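Local coordinates for protein neuraminidase (Influenza A virus, PDB 4K3Y) that forms the six-bladed beta-propeller head of a tetrameric bat influenza surface protein that resembles neuraminidase but probably lacks its usual sialidase activity, at residues P87-P90 with D91-K94; T24-E28 with G29-K33; G163-Y166 with T167-S170; S115-G118 with D119-S123. All coordinates share one frame; numbering follows the deposited sequence.

Along the chain the order is interaction 2, interaction 1, interaction 4 and interaction 3, each a turn at the end of a strand in the six-bladed propeller. Interaction 2 follows strand 20-26, interaction 1 lies between strands 78-83 and 94-98, interaction 4 closes the hairpin of strands 111-117 and 121-126, and interaction 3 joins strands 155-162 and 170-177. Centres of interactions 1 and 2 are about 16 Å apart, and both meet the second subunit; interaction 4 packs on the third. Interaction 3, about 36 Å between centres from both 1 and 2, touches no other subunit. Three of the four turns thus lie at subunit contacts.

Interaction 1 of 4, residues P87-P90 with D91-K94; sequences PPTP and DKLK
T89 and K92 are joined across a proline-rich corner in which two tight turns follow directly on one another. The first is an inverse gamma turn centred on P88, where T89 N makes a weak bond to P87 O. The second is a type I beta turn with P90 and D91 at its corners, closed by K92 N donating to T89 O at 2.8 Å with an N-H...O angle of 152°. K92 N stands above the plane of the T89 carbonyl, not on a lone pair. The L93 CD1 methyl lies against T89 O, at 3.2 Å, and P88 CA, at 3.7 Å. P88 CB adds apolar contact with L93 CD1 at 3.9 Å. K92 and T89 run side by side, pointing the same way: T89 OG1, placed between its own N and carbonyl carbon by chi1 of 54°, comes 3.5 Å from K92 CG. K92 CB meanwhile rests 3.4 Å from P87 O. The lysine chain is bent at chi2 and chi4, and its NZ bonds to D91 O of the second subunit. D91 packs on D91 of the second and fourth subunits, consistent with a place near the tetramer axis. The corner is thus a proline-led type I turn between two strands of a propeller blade, used as a subunit junction in a neuraminidase-type head.

Interaction 2 of 4, residues T24-E28 with G29-K33; sequences TYRGE and GTTGK
From G27 to T31 the backbone winds through two overlapping type I beta turns that end strand 20-26, an outer strand of a propeller blade. T30 N reaches G27 O at 3.1 Å to close the first, whose corners are E28 and G29; T31 N reaches E28 O at 3.2 Å to close the second. Both amides sit above the carbonyl plane they bond to. G27 O is gripped twice by T30, because T30 OG1, anti to its own carbonyl carbon (chi1 -56°), donates to it from the same face as T30 N. A water donates a hydrogen bond to G27 O at 2.9 Å and is also bonded to T31 OG1.

The R26 side chain crosses both threonines at about a right angle. Its CG lies 3.8 Å from T30 CB, and the bend at chi3 (85°) leaves one face of the guanidinium against T31. NE donates weakly to the same water, whereas NH1 and NH2 bond elsewhere, NH1 to W368 O and NH2 to E75 O of the second subunit. E28 likewise points its OE1 to Y80 OH of the second subunit. A protein-linked glycan touches R26, T30 and T31, so the turn borders both the sugar and the second subunit. Over one face of the R26 guanidinium, above its centre, stands the T31 CG2 methyl, 3.7 Å from CZ.

Interaction 3 of 4, residues G163-Y166 with T167-S170; sequences GTTY and TASS
Two hydroxyls, T165 OG1 and T167 OG1, form the closest side-chain hydrogen bond of this turn at 2.8 Å, and either may donate. A chi1 of 165° swings T165 OG1 to the side opposite its own amide nitrogen, and T167 OG1 sits between its own N and carbonyl carbon, which brings the two oxygens together. The backbone bond is weak: A168 N reaches T165 O at 3.3 Å, closing a type I beta turn with Y166 and T167 at its corners. Apolar contact is slight. T165 CG2 meets the A168 CB methyl at 3.6 Å and also borders T167 OG1. Where the two arms of the loop draw together again, G163 CA comes 3.7 Å from A168 O, with no side chain of its own to intervene.

Polar ends beyond the turn bond outside it: S169 OG to N193 OD1, S170 OG weakly to N138 OD1. Y166 packs on N193, E195 and L213, and T167 on W214, all in loops. The turn links strands 155-162 and 170-177, the two middle strands of a four-stranded blade, and the S170-D162 backbone bond begins their pairing.

Interaction 4 of 4, residues S115-G118 with D119-S123; sequences SVAG and DGFVS
S115 and S123 pair in the regular ladder of a beta hairpin, while D119 occupies its exposed tip. In the ladder S115 N gives a nearly straight bond to S123 O (3.0 Å, 174°), and S123 N returns one to S115 O at 2.9 Å. The S123 hydroxyl, OG, also donates to S115 O, the two donors tilted to opposite sides of its plane. Between the serine pair and the A117-F121 pair, V116 and V122 form the non-hydrogen-bonded step on the other face of the sheet, with CG2 of each valine 3.7 Å apart. A117 N then bonds to F121 O at 3.1 Å.

Beyond this buried ladder, from S115-S123 to A117-F121, the hairpin gives way to partly exposed G118 and exposed D119, which make the type II' turn that reverses the chain. A G1 beta bulge marks the change: G120 and F121 both face A117, and A117 O takes a 2.9 Å bond from G120 N and a weak one from F121 N. F121 CG lies between its own N and carbonyl carbon (chi1 59°), folding the ring back so that A117 O stands over one face, offset toward the rim and 3.5 Å from CD1. D119 OD1 comes at the ring's edge, in its plane. The third subunit packs nearby, M363 on F121, V22 on S123 and P364 on D119. S115 O thus takes two bonds, A117 O one good and one weak; together they hold the ladder and the bulge, and F121 meets both A117 O and M363 of the third subunit.

Interaction 1 of 4, residues P87-P90 with D91-K94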
ATOM      1  N   PRO C  87       3.004 -11.724   4.225  1.00 63.63           N
ATOM      2  CA  PRO C  87       4.320 -12.292   3.916  1.00 62.28           C
ATOM      3  C   PRO C  87       5.364 -11.178   3.864  1.00 65.84           C
ATOM      4  O   PRO C  87       5.019 -10.027   3.569  1.00 62.06           O
ATOM      5  CB  PRO C  87       4.117 -12.857   2.514  1.00 59.80           C
ATOM      6  CG  PRO C  87       3.122 -11.908   1.891  1.00 64.52           C
ATOM      7  CD  PRO C  87       2.172 -11.562   3.016  1.00 63.83           C
ATOM      8  N   PRO C  88       6.627 -11.502   4.177  1.00 66.87           N
ATOM      9  CA  PRO C  88       7.690 -10.508   4.005  1.00 65.99           C
ATOM     10  C   PRO C  88       8.201 -10.466   2.572  1.00 62.20           C
ATOM     11  O   PRO C  88       9.363 -10.776   2.307  1.00 55.55           O
ATOM     12  CB  PRO C  88       8.789 -10.992   4.955  1.00 72.00           C
ATOM     13  CG  PRO C  88       8.570 -12.474   5.045  1.00 69.88           C
ATOM     14  CD  PRO C  88       7.080 -12.677   4.944  1.00 63.47           C
ATOM     15  N   THR C  89       7.308 -10.089   1.663  1.00 70.53           N
ATOM     16  CA  THR C  89       7.661  -9.708   0.302  1.00 66.04           C
ATOM     17  C   THR C  89       8.085  -8.244   0.323  1.00 59.87           C
ATOM     18  O   THR C  89       7.671  -7.502   1.213  1.00 64.11           O
ATOM     19  CB  THR C  89       6.443  -9.879  -0.617  1.00 73.55           C
ATOM     20  OG1 THR C  89       5.327  -9.157  -0.069  1.00 89.78           O
ATOM     21  CG2 THR C  89       6.087 -11.352  -0.733  1.00 62.37           C
ATOM     22  N   PRO C  90       8.909  -7.826  -0.653  1.00 63.71           N
ATOM     23  CA  PRO C  90       9.372  -6.427  -0.757  1.00 68.76           C
ATOM     24  C   PRO C  90       8.243  -5.404  -0.631  1.00 66.64           C
ATOM     25  O   PRO C  90       8.423  -4.320  -0.060  1.00 70.37           O
ATOM     26  CB  PRO C  90       9.961  -6.359  -2.173  1.00 61.02           C
ATOM     27  CG  PRO C  90      10.455  -7.764  -2.436  1.00 65.87           C
ATOM     28  CD  PRO C  90       9.553  -8.706  -1.648  1.00 61.17           C
ATOM     29  N   ASP C  91       7.081  -5.759  -1.165  1.00 73.37           N
ATOM     30  CA  ASP C  91       5.926  -4.872  -1.176  1.00 80.94           C
ATOM     31  C   ASP C  91       5.390  -4.635   0.231  1.00 70.71           C
ATOM     32  O   ASP C  91       4.800  -3.600   0.510  1.00 64.83           O
ATOM     33  CB  ASP C  91       4.824  -5.467  -2.064  1.00112.65           C
ATOM     34  CG  ASP C  91       5.358  -5.990  -3.397  1.00141.17           C
ATOM     35  OD1 ASP C  91       6.595  -6.083  -3.556  1.00147.85           O
ATOM     36  OD2 ASP C  91       4.540  -6.320  -4.283  1.00150.40           O
ATOM     37  N   LYS C  92       5.595  -5.590   1.128  1.00 65.31           N
ATOM     38  CA  LYS C  92       4.977  -5.494   2.446  1.00 64.43           C
ATOM     39  C   LYS C  92       5.939  -5.007   3.551  1.00 64.77           C
ATOM     40  O   LYS C  92       5.520  -4.767   4.691  1.00 65.70           O
ATOM     41  CB  LYS C  92       4.331  -6.831   2.814  1.00 66.02           C
ATOM     42  CG  LYS C  92       3.162  -7.221   1.919  1.00 54.39           C
ATOM     43  CD  LYS C  92       2.012  -6.228   2.029  1.00 62.52           C
ATOM     44  CE  LYS C  92       0.813  -6.687   1.211  1.00 67.22           C
ATOM     45  NZ  LYS C  92       1.250  -7.169  -0.132  1.00 74.50           N
ATOM     46  N   LEU C  93       7.215  -4.835   3.197  1.00 67.14           N
ATOM     47  CA  LEU C  93       8.272  -4.502   4.163  1.00 65.10           C
ATOM     48  C   LEU C  93       8.258  -3.044   4.601  1.00 64.91           C
ATOM     49  O   LEU C  93       8.293  -2.149   3.754  1.00 76.43           O
ATOM     50  CB  LEU C  93       9.641  -4.786   3.550  1.00 64.98           C
ATOM     51  CG  LEU C  93      10.309  -6.115   3.888  1.00 71.92           C
ATOM     52  CD1 LEU C  93       9.281  -7.205   4.007  1.00 71.48           C
ATOM     53  CD2 LEU C  93      11.324  -6.489   2.828  1.00 81.71           C
ATOM     54  N   LYS C  94       8.204  -2.807   5.911  1.00 60.39           N
ATOM     55  CA  LYS C  94       8.510  -1.487   6.469  1.00 50.14           C
ATOM     56  C   LYS C  94       9.924  -1.543   7.031  1.00 57.03           C
ATOM     57  O   LYS C  94      10.220  -2.362   7.909  1.00 66.92           O
ATOM     58  CB  LYS C  94       7.514  -1.105   7.576  1.00 42.23           C
ATOM     59  CG  LYS C  94       7.905   0.128   8.430  1.00 49.38           C
ATOM     60  CD  LYS C  94       6.639   0.806   9.008  1.00 58.91           C
ATOM     61  CE  LYS C  94       6.858   1.534  10.338  1.00 68.78           C
ATOM     62  NZ  LYS C  94       5.792   1.163  11.348  1.00 77.88           N
TER

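Interaction 2 of 4, residues T24-E28 with G29-K33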
ATOM      1  N   THR C  24      -2.894 -18.548  15.223  1.00 58.46           N
ATOM      2  CA  THR C  24      -3.486 -17.376  14.604  1.00 54.03           C
ATOM      3  C   THR C  24      -2.753 -17.056  13.313  1.00 55.76           C
ATOM      4  O   THR C  24      -3.354 -16.611  12.343  1.00 72.47           O
ATOM      5  CB  THR C  24      -3.436 -16.191  15.544  1.00 49.26           C
ATOM      6  OG1 THR C  24      -2.102 -16.047  16.049  1.00 68.19           O
ATOM      7  CG2 THR C  24      -4.359 -16.451  16.710  1.00 52.58           C
ATOM      8  N   TYR C  25      -1.452 -17.305  13.306  1.00 58.59           N
ATOM      9  CA  TYR C  25      -0.676 -17.208  12.085  1.00 59.11           C
ATOM     10  C   TYR C  25       0.184 -18.447  11.921  1.00 58.56           C
ATOM     11  O   TYR C  25       0.691 -19.006  12.907  1.00 59.44           O
ATOM     12  CB  TYR C  25       0.204 -15.967  12.091  1.00 57.30           C
ATOM     13  CG  TYR C  25       1.096 -15.883  10.890  1.00 54.61           C
ATOM     14  CD1 TYR C  25       0.586 -15.501   9.659  1.00 46.44           C
ATOM     15  CD2 TYR C  25       2.451 -16.190  10.981  1.00 44.12           C
ATOM     16  CE1 TYR C  25       1.398 -15.415   8.545  1.00 49.46           C
ATOM     17  CE2 TYR C  25       3.278 -16.111   9.867  1.00 43.51           C
ATOM     18  CZ  TYR C  25       2.745 -15.726   8.647  1.00 55.24           C
ATOM     19  OH  TYR C  25       3.541 -15.643   7.522  1.00 54.22           O
ATOM     20  N   ARG C  26       0.346 -18.876  10.671  1.00 51.66           N
ATOM     21  CA  ARG C  26       1.180 -20.034  10.377  1.00 52.05           C
ATOM     22  C   ARG C  26       1.903 -19.859   9.060  1.00 51.00           C
ATOM     23  O   ARG C  26       1.350 -20.133   7.990  1.00 59.06           O
ATOM     24  CB  ARG C  26       0.356 -21.318  10.354  1.00 52.74           C
ATOM     25  CG  ARG C  26       1.187 -22.538  10.061  1.00 53.61           C
ATOM     26  CD  ARG C  26       0.442 -23.804  10.376  1.00 51.63           C
ATOM     27  NE  ARG C  26      -0.409 -24.242   9.282  1.00 61.26           N
ATOM     28  CZ  ARG C  26      -1.095 -25.383   9.296  1.00 60.35           C
ATOM     29  NH1 ARG C  26      -1.017 -26.179  10.352  1.00 58.35           N
ATOM     30  NH2 ARG C  26      -1.860 -25.735   8.259  1.00 54.33           N
ATOM     31  N   GLY C  27       3.149 -19.409   9.140  1.00 51.35           N
ATOM     32  CA  GLY C  27       3.945 -19.194   7.945  1.00 57.66           C
ATOM     33  C   GLY C  27       4.030 -20.403   7.025  1.00 45.62           C
ATOM     34  O   GLY C  27       3.871 -21.554   7.448  1.00 50.41           O
ATOM     35  N   GLU C  28       4.305 -20.126   5.761  1.00 56.24           N
ATOM     36  CA  GLU C  28       4.267 -21.121   4.701  1.00 63.27           C
ATOM     37  C   GLU C  28       5.321 -22.194   4.933  1.00 68.43           C
ATOM     38  O   GLU C  28       5.134 -23.363   4.559  1.00 74.38           O
ATOM     39  CB  GLU C  28       4.473 -20.417   3.347  1.00 78.44           C
ATOM     40  CG  GLU C  28       3.531 -20.862   2.227  1.00 96.50           C
ATOM     41  CD  GLU C  28       2.091 -21.027   2.686  1.00 94.32           C
ATOM     42  OE1 GLU C  28       1.554 -20.082   3.311  1.00 77.63           O
ATOM     43  OE2 GLU C  28       1.498 -22.105   2.419  1.00 99.59           O
ATOM     44  N   GLY C  29       6.420 -21.790   5.572  1.00 62.71           N
ATOM     45  CA  GLY C  29       7.522 -22.688   5.871  1.00 57.57           C
ATOM     46  C   GLY C  29       7.248 -23.740   6.936  1.00 59.64           C
ATOM     47  O   GLY C  29       8.072 -24.614   7.163  1.00 64.23           O
ATOM     48  N   THR C  30       6.102 -23.650   7.599  1.00 58.97           N
ATOM     49  CA  THR C  30       5.714 -24.643   8.583  1.00 51.40           C
ATOM     50  C   THR C  30       5.189 -25.893   7.886  1.00 56.48           C
ATOM     51  O   THR C  30       5.241 -27.001   8.433  1.00 56.61           O
ATOM     52  CB  THR C  30       4.577 -24.115   9.460  1.00 59.09           C
ATOM     53  OG1 THR C  30       4.974 -22.889  10.074  1.00 58.34           O
ATOM     54  CG2 THR C  30       4.184 -25.143  10.528  1.00 57.50           C
ATOM     55  N   THR C  31       4.661 -25.719   6.680  1.00 58.20           N
ATOM     56  CA  THR C  31       3.958 -26.819   6.026  1.00 58.24           C
ATOM     57  C   THR C  31       4.563 -27.127   4.662  1.00 59.74           C
ATOM     58  O   THR C  31       4.032 -27.925   3.886  1.00 65.22           O
ATOM     59  CB  THR C  31       2.424 -26.567   5.954  1.00 63.14           C
ATOM     60  OG1 THR C  31       2.143 -25.378   5.190  1.00 66.13           O
ATOM     61  CG2 THR C  31       1.842 -26.444   7.385  1.00 52.02           C
ATOM     62  N   GLY C  32       5.697 -26.497   4.387  1.00 55.67           N
ATOM     63  CA  GLY C  32       6.367 -26.702   3.118  1.00 53.40           C
ATOM     64  C   GLY C  32       7.490 -25.703   2.938  1.00 60.00           C
ATOM     65  O   GLY C  32       8.028 -25.176   3.928  1.00 66.50           O
ATOM     66  N   LYS C  33       7.851 -25.438   1.687  1.00 52.02           N
ATOM     67  CA  LYS C  33       8.922 -24.479   1.422  1.00 60.59           C
ATOM     68  C   LYS C  33       8.435 -23.034   1.409  1.00 65.83           C
ATOM     69  O   LYS C  33       7.371 -22.726   0.847  1.00 62.68           O
ATOM     70  CB  LYS C  33       9.587 -24.793   0.090  1.00 60.21           C
ATOM     71  CG  LYS C  33       9.838 -26.267  -0.107  1.00 68.88           C
ATOM     72  CD  LYS C  33      11.239 -26.678   0.305  1.00 73.60           C
ATOM     73  CE  LYS C  33      11.420 -28.160   0.077  1.00 78.14           C
ATOM     74  NZ  LYS C  33      10.408 -28.917   0.869  1.00 93.98           N
TER
HETATM   75  O   HOH W   1       1.405 -23.069   6.901  1.00 50.36           O

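Interaction 3 of 4, residues G163-Y166 with T167-S170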
ATOM      1  N   GLY C 163      28.042  -7.326  29.369  1.00 62.44           N
ATOM      2  CA  GLY C 163      28.961  -8.379  29.762  1.00 62.39           C
ATOM      3  C   GLY C 163      29.571  -9.066  28.556  1.00 64.20           C
ATOM      4  O   GLY C 163      28.986  -9.073  27.475  1.00 66.78           O
ATOM      5  N   THR C 164      30.749  -9.648  28.736  1.00 70.31           N
ATOM      6  CA  THR C 164      31.439 -10.313  27.631  1.00 66.58           C
ATOM      7  C   THR C 164      31.272 -11.836  27.664  1.00 70.37           C
ATOM      8  O   THR C 164      31.516 -12.513  26.670  1.00 69.25           O
ATOM      9  CB  THR C 164      32.932  -9.957  27.614  1.00 75.21           C
ATOM     10  OG1 THR C 164      33.483 -10.113  28.931  1.00 85.37           O
ATOM     11  CG2 THR C 164      33.129  -8.525  27.151  1.00 74.19           C
ATOM     12  N   THR C 165      30.843 -12.354  28.811  1.00 72.71           N
ATOM     13  CA  THR C 165      30.620 -13.780  29.013  1.00 77.74           C
ATOM     14  C   THR C 165      29.248 -13.980  29.696  1.00 72.46           C
ATOM     15  O   THR C 165      28.743 -13.057  30.329  1.00 62.86           O
ATOM     16  CB  THR C 165      31.794 -14.394  29.841  1.00 75.62           C
ATOM     17  OG1 THR C 165      31.429 -15.685  30.340  1.00 92.31           O
ATOM     18  CG2 THR C 165      32.147 -13.512  31.015  1.00 69.60           C
ATOM     19  N   TYR C 166      28.625 -15.152  29.567  1.00 76.55           N
ATOM     20  CA  TYR C 166      27.347 -15.369  30.265  1.00 73.87           C
ATOM     21  C   TYR C 166      27.562 -15.559  31.761  1.00 74.97           C
ATOM     22  O   TYR C 166      26.623 -15.440  32.559  1.00 72.00           O
ATOM     23  CB  TYR C 166      26.565 -16.548  29.680  1.00 71.50           C
ATOM     24  CG  TYR C 166      26.143 -16.320  28.256  1.00 70.73           C
ATOM     25  CD1 TYR C 166      25.295 -15.270  27.926  1.00 75.19           C
ATOM     26  CD2 TYR C 166      26.602 -17.137  27.233  1.00 65.62           C
ATOM     27  CE1 TYR C 166      24.907 -15.040  26.612  1.00 71.58           C
ATOM     28  CE2 TYR C 166      26.218 -16.917  25.910  1.00 68.45           C
ATOM     29  CZ  TYR C 166      25.369 -15.866  25.612  1.00 74.35           C
ATOM     30  OH  TYR C 166      24.982 -15.632  24.315  1.00 77.44           O
ATOM     31  N   THR C 167      28.812 -15.846  32.126  1.00 65.72           N
ATOM     32  CA  THR C 167      29.198 -16.079  33.512  1.00 71.85           C
ATOM     33  C   THR C 167      29.403 -14.770  34.270  1.00 76.66           C
ATOM     34  O   THR C 167      29.486 -14.763  35.501  1.00 71.44           O
ATOM     35  CB  THR C 167      30.484 -16.914  33.590  1.00 76.95           C
ATOM     36  OG1 THR C 167      31.594 -16.132  33.127  1.00 77.90           O
ATOM     37  CG2 THR C 167      30.354 -18.164  32.728  1.00 65.19           C
ATOM     38  N   ALA C 168      29.494 -13.671  33.528  1.00 78.19           N
ATOM     39  CA  ALA C 168      29.611 -12.349  34.123  1.00 69.81           C
ATOM     40  C   ALA C 168      28.713 -11.364  33.378  1.00 71.59           C
ATOM     41  O   ALA C 168      29.183 -10.353  32.846  1.00 79.69           O
ATOM     42  CB  ALA C 168      31.059 -11.883  34.093  1.00 61.77           C
ATOM     43  N   SER C 169      27.421 -11.670  33.327  1.00 68.89           N
ATOM     44  CA  SER C 169      26.466 -10.827  32.612  1.00 71.48           C
ATOM     45  C   SER C 169      25.828  -9.790  33.536  1.00 77.32           C
ATOM     46  O   SER C 169      25.443 -10.106  34.668  1.00 84.50           O
ATOM     47  CB  SER C 169      25.373 -11.692  31.977  1.00 68.27           C
ATOM     48  OG  SER C 169      24.892 -12.664  32.888  1.00 88.60           O
ATOM     49  N   SER C 170      25.720  -8.550  33.062  1.00 74.14           N
ATOM     50  CA  SER C 170      24.953  -7.548  33.796  1.00 73.98           C
ATOM     51  C   SER C 170      23.660  -7.230  33.049  1.00 72.93           C
ATOM     52  O   SER C 170      23.605  -7.323  31.819  1.00 67.10           O
ATOM     53  CB  SER C 170      25.783  -6.288  34.043  1.00 73.29           C
ATOM     54  OG  SER C 170      26.282  -5.746  32.832  1.00 79.72           O
TER

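Interaction 4 of 4, residues S115-G118 with D119-S123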
ATOM      1  N   SER C 115      17.410  -0.976  18.694  1.00 70.66           N
ATOM      2  CA  SER C 115      18.206  -1.714  17.724  1.00 64.69           C
ATOM      3  C   SER C 115      19.701  -1.643  18.045  1.00 64.24           C
ATOM      4  O   SER C 115      20.261  -0.554  18.196  1.00 66.20           O
ATOM      5  CB  SER C 115      17.927  -1.193  16.308  1.00 70.71           C
ATOM      6  OG  SER C 115      18.593  -1.977  15.328  1.00 75.30           O
ATOM      7  N   VAL C 116      20.332  -2.814  18.152  1.00 63.33           N
ATOM      8  CA  VAL C 116      21.780  -2.923  18.357  1.00 64.13           C
ATOM      9  C   VAL C 116      22.529  -2.850  17.027  1.00 63.33           C
ATOM     10  O   VAL C 116      22.218  -3.586  16.096  1.00 64.85           O
ATOM     11  CB  VAL C 116      22.168  -4.263  19.043  1.00 65.12           C
ATOM     12  CG1 VAL C 116      23.698  -4.386  19.170  1.00 52.88           C
ATOM     13  CG2 VAL C 116      21.509  -4.383  20.404  1.00 62.87           C
ATOM     14  N   ALA C 117      23.530  -1.983  16.952  1.00 61.82           N
ATOM     15  CA  ALA C 117      24.277  -1.770  15.720  1.00 63.87           C
ATOM     16  C   ALA C 117      25.745  -1.530  16.043  1.00 83.07           C
ATOM     17  O   ALA C 117      26.129  -1.525  17.219  1.00 85.45           O
ATOM     18  CB  ALA C 117      23.698  -0.588  14.944  1.00 61.95           C
ATOM     19  N   GLY C 118      26.558  -1.331  15.005  1.00 95.11           N
ATOM     20  CA  GLY C 118      27.972  -1.029  15.170  1.00 99.52           C
ATOM     21  C   GLY C 118      28.738  -2.072  15.964  1.00106.74           C
ATOM     22  O   GLY C 118      28.722  -3.257  15.625  1.00114.90           O
ATOM     23  N   ASP C 119      29.401  -1.627  17.027  1.00111.28           N
ATOM     24  CA  ASP C 119      30.163  -2.514  17.905  1.00116.35           C
ATOM     25  C   ASP C 119      29.311  -2.995  19.087  1.00101.57           C
ATOM     26  O   ASP C 119      29.805  -3.677  20.000  1.00 90.99           O
ATOM     27  CB  ASP C 119      31.431  -1.800  18.393  1.00124.66           C
ATOM     28  CG  ASP C 119      31.203  -0.314  18.662  1.00126.24           C
ATOM     29  OD1 ASP C 119      30.182   0.037  19.297  1.00111.96           O
ATOM     30  OD2 ASP C 119      32.050   0.502  18.229  1.00132.56           O
ATOM     31  N   GLY C 120      28.027  -2.632  19.053  1.00 79.73           N
ATOM     32  CA  GLY C 120      27.095  -3.014  20.093  1.00 80.03           C
ATOM     33  C   GLY C 120      26.572  -1.887  20.974  1.00 91.42           C
ATOM     34  O   GLY C 120      26.388  -2.076  22.177  1.00103.18           O
ATOM     35  N   PHE C 121      26.331  -0.716  20.394  1.00 82.78           N
ATOM     36  CA  PHE C 121      25.556   0.307  21.094  1.00 70.15           C
ATOM     37  C   PHE C 121      24.087   0.145  20.698  1.00 68.11           C
ATOM     38  O   PHE C 121      23.766  -0.454  19.669  1.00 68.82           O
ATOM     39  CB  PHE C 121      26.034   1.712  20.742  1.00 67.66           C
ATOM     40  CG  PHE C 121      25.952   2.021  19.270  1.00 70.49           C
ATOM     41  CD1 PHE C 121      27.006   1.698  18.421  1.00 68.15           C
ATOM     42  CD2 PHE C 121      24.819   2.621  18.730  1.00 67.04           C
ATOM     43  CE1 PHE C 121      26.935   1.971  17.065  1.00 72.24           C
ATOM     44  CE2 PHE C 121      24.742   2.892  17.375  1.00 68.98           C
ATOM     45  CZ  PHE C 121      25.801   2.569  16.540  1.00 73.86           C
ATOM     46  N   VAL C 122      23.189   0.667  21.515  1.00 62.77           N
ATOM     47  CA  VAL C 122      21.782   0.583  21.177  1.00 69.11           C
ATOM     48  C   VAL C 122      21.236   1.939  20.752  1.00 72.84           C
ATOM     49  O   VAL C 122      21.310   2.907  21.503  1.00 72.61           O
ATOM     50  CB  VAL C 122      20.961   0.040  22.344  1.00 69.42           C
ATOM     51  CG1 VAL C 122      19.472   0.232  22.076  1.00 69.45           C
ATOM     52  CG2 VAL C 122      21.300  -1.428  22.566  1.00 69.72           C
ATOM     53  N   SER C 123      20.698   2.008  19.541  1.00 70.95           N
ATOM     54  CA  SER C 123      20.010   3.211  19.100  1.00 65.83           C
ATOM     55  C   SER C 123      18.527   3.045  19.393  1.00 71.03           C
ATOM     56  O   SER C 123      17.976   1.951  19.257  1.00 71.78           O
ATOM     57  CB  SER C 123      20.273   3.498  17.612  1.00 61.05           C
ATOM     58  OG  SER C 123      19.945   2.394  16.780  1.00 77.17           O
TER